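Local coordinates for 3-deoxy-manno-octulosonate cytidylyltransferase (Escherichia coli, PDB 1H7E) that catalyses the transfer of a cytidylyl group from CTP to 3-deoxy-manno-octulosonate, forming CMP-KDO and diphosphate for the biosynthesis of bacterial surface polysaccharides, at the interface of chains A and B. Sequence-based numbering; all coordinates share one arbitrary frame. Chains: chain A/B, 3-deoxy-manno-octulosonate cytidylyltransferase.

The interface of chains A and B. Residues chain A 196-199; chain B 161-163, 166.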
ATOM      1  N   GLN A 196      -7.895 -11.105  -4.910  1.00  9.66           N
ATOM      2  CA  GLN A 196      -7.952 -12.551  -5.138  1.00 10.95           C
ATOM      3  C   GLN A 196      -6.756 -13.302  -4.584  1.00 12.61           C
ATOM      4  O   GLN A 196      -6.901 -14.402  -4.061  1.00 12.04           O
ATOM      5  CB  GLN A 196      -8.057 -12.836  -6.623  1.00 13.08           C
ATOM      6  CG  GLN A 196      -9.325 -12.286  -7.237  1.00 24.91           C
ATOM      7  CD  GLN A 196      -9.381 -12.513  -8.734  1.00 32.01           C
ATOM      8  OE1 GLN A 196      -8.398 -12.295  -9.462  1.00 35.85           O
ATOM      9  NE2 GLN A 196     -10.536 -12.950  -9.206  1.00 37.79           N
ATOM     10  N   ALA A 197      -5.572 -12.729  -4.761  1.00 11.53           N
ATOM     11  CA  ALA A 197      -4.342 -13.329  -4.253  1.00  7.47           C
ATOM     12  C   ALA A 197      -4.323 -13.372  -2.716  1.00  8.00           C
ATOM     13  O   ALA A 197      -4.063 -14.409  -2.117  1.00  9.93           O
ATOM     14  CB  ALA A 197      -3.118 -12.529  -4.819  1.00  7.48           C
ATOM     15  N   GLU A 198      -4.648 -12.251  -2.072  1.00  9.74           N
ATOM     16  CA  GLU A 198      -4.625 -12.149  -0.605  1.00  8.82           C
ATOM     17  C   GLU A 198      -5.886 -12.643   0.084  1.00 11.33           C
ATOM     18  O   GLU A 198      -5.869 -12.956   1.281  1.00 12.25           O
ATOM     19  CB  GLU A 198      -4.428 -10.683  -0.195  1.00 11.70           C
ATOM     20  CG  GLU A 198      -3.137 -10.012  -0.691  1.00 11.69           C
ATOM     21  CD  GLU A 198      -2.215  -9.624   0.445  1.00  9.94           C
ATOM     22  OE1 GLU A 198      -2.462 -10.053   1.590  1.00  8.42           O
ATOM     23  OE2 GLU A 198      -1.238  -8.904   0.189  1.00  9.55           O
ATOM     24  N   SER A 199      -6.987 -12.656  -0.667  1.00 11.41           N
ATOM     25  CA  SER A 199      -8.297 -13.030  -0.134  1.00 13.14           C
ATOM     26  C   SER A 199      -8.681 -11.955   0.905  1.00 11.31           C
ATOM     27  O   SER A 199      -8.945 -12.248   2.071  1.00 13.41           O
ATOM     28  CB  SER A 199      -8.250 -14.439   0.482  1.00 16.88           C
ATOM     29  OG  SER A 199      -9.549 -14.986   0.594  1.00 24.24           O
TER
ATOM     30  N   PRO B 161       0.680 -14.441  -1.258  1.00 13.01           N
ATOM     31  CA  PRO B 161       0.067 -15.518  -2.033  1.00 13.18           C
ATOM     32  C   PRO B 161      -0.824 -16.490  -1.256  1.00 16.50           C
ATOM     33  O   PRO B 161      -0.479 -17.659  -1.093  1.00 20.61           O
ATOM     34  CB  PRO B 161       1.280 -16.217  -2.628  1.00 14.81           C
ATOM     35  CG  PRO B 161       2.260 -16.176  -1.474  1.00 17.04           C
ATOM     36  CD  PRO B 161       2.095 -14.745  -0.948  1.00 15.26           C
ATOM     37  N   ARG B 162      -1.962 -16.000  -0.770  1.00 15.24           N
ATOM     38  CA  ARG B 162      -2.932 -16.840  -0.068  1.00 16.97           C
ATOM     39  C   ARG B 162      -3.491 -17.803  -1.142  1.00 18.60           C
ATOM     40  O   ARG B 162      -3.652 -19.006  -0.894  1.00 19.51           O
ATOM     41  CB  ARG B 162      -4.039 -15.971   0.538  1.00 19.76           C
ATOM     42  CG  ARG B 162      -5.197 -16.740   1.167  1.00 27.77           C
ATOM     43  CD  ARG B 162      -4.749 -17.523   2.366  1.00 32.31           C
ATOM     44  NE  ARG B 162      -5.492 -17.154   3.563  1.00 40.75           N
ATOM     45  CZ  ARG B 162      -4.943 -17.077   4.774  1.00 46.56           C
ATOM     46  NH1 ARG B 162      -3.648 -17.342   4.937  1.00 48.60           N
ATOM     47  NH2 ARG B 162      -5.689 -16.751   5.826  1.00 49.12           N
ATOM     48  N   ASN B 163      -3.822 -17.254  -2.315  1.00 16.83           N
ATOM     49  CA  ASN B 163      -4.283 -18.041  -3.466  1.00 16.14           C
ATOM     50  C   ASN B 163      -3.157 -17.789  -4.464  1.00 13.41           C
ATOM     51  O   ASN B 163      -3.189 -16.859  -5.277  1.00 11.61           O
ATOM     52  CB  ASN B 163      -5.615 -17.542  -4.002  1.00 17.38           C
ATOM     53  CG  ASN B 163      -6.716 -17.680  -2.991  1.00 22.26           C
ATOM     54  OD1 ASN B 163      -6.890 -18.740  -2.405  1.00 21.94           O
ATOM     55  ND2 ASN B 163      -7.453 -16.600  -2.755  1.00 23.91           N
ATOM     56  N   LYS B 166      -3.283 -16.943  -8.193  1.00 14.48           N
ATOM     57  CA  LYS B 166      -3.874 -15.634  -8.492  1.00 16.93           C
ATOM     58  C   LYS B 166      -2.867 -14.479  -8.383  1.00 15.40           C
ATOM     59  O   LYS B 166      -3.053 -13.434  -8.995  1.00 16.53           O
ATOM     60  CB  LYS B 166      -5.065 -15.353  -7.566  1.00 16.32           C
ATOM     61  CG  LYS B 166      -6.251 -16.295  -7.732  1.00 17.89           C
ATOM     62  CD  LYS B 166      -6.822 -16.162  -9.131  1.00 23.36           C
ATOM     63  CE  LYS B 166      -8.228 -16.726  -9.197  1.00 32.01           C
ATOM     64  NZ  LYS B 166      -8.291 -18.122  -8.657  1.00 38.17           N
TER
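The side-chain amide of B:Asn163 meets the backbone of A:Gln196 with its amino edge, ND2 donating to the main-chain O at 2.6 Å. The acceptor lies in the plane of this amide and the bond is nearly straight, 177° at the hydrogen; ND2 also approaches almost end-on to the carbonyl. Over one face of the amide sits CG of the poorly ordered B:Arg162, with CB of A:Ser199 4.0 Å from ND2 at the amino corner of that face. B:Lys166 lies toward the other face, displaced to the CB side. The second flat group, the terminal amide of A:Gln196, is approached over a face rather than an edge, with CD of B:Lys166 4.2 Å from OE1.

B:Asn163 uses its main chain too: N donates to O of A:Ala197 at 2.9 Å, in the carbonyl plane. With CG beside its own backbone N (chi1 -63°), side-chain and main-chain donors can reach successive carbonyls together. Both acceptors belong to the last turn of helix 193-198, so B:Asn163 caps the C-terminal end of a helix in the other subunit; the helix end would probably make these oxygens better acceptors. A:Ser199, with positive phi, turns the chain away directly afterwards.

Alongside, the aliphatic part of B:Lys166 packs on the helix, its CB 3.9 Å from CA of A:Ala197 and 4.0 Å from CB of A:Gln196. Its bend at chi2 (-63°) carries the chain obliquely across the extended side chain of A:Gln196.

Replacing B:Asn163 with an alanine would probably leave the A:Gln196 carbonyl without its side-chain donor and open a gap beside A:Ser199, although the main-chain bond could remain.

Repeated by the two-fold axis, this patch joins a loop and short 3-10 helix of one subunit to a helix end of the other, contributing to the homodimer.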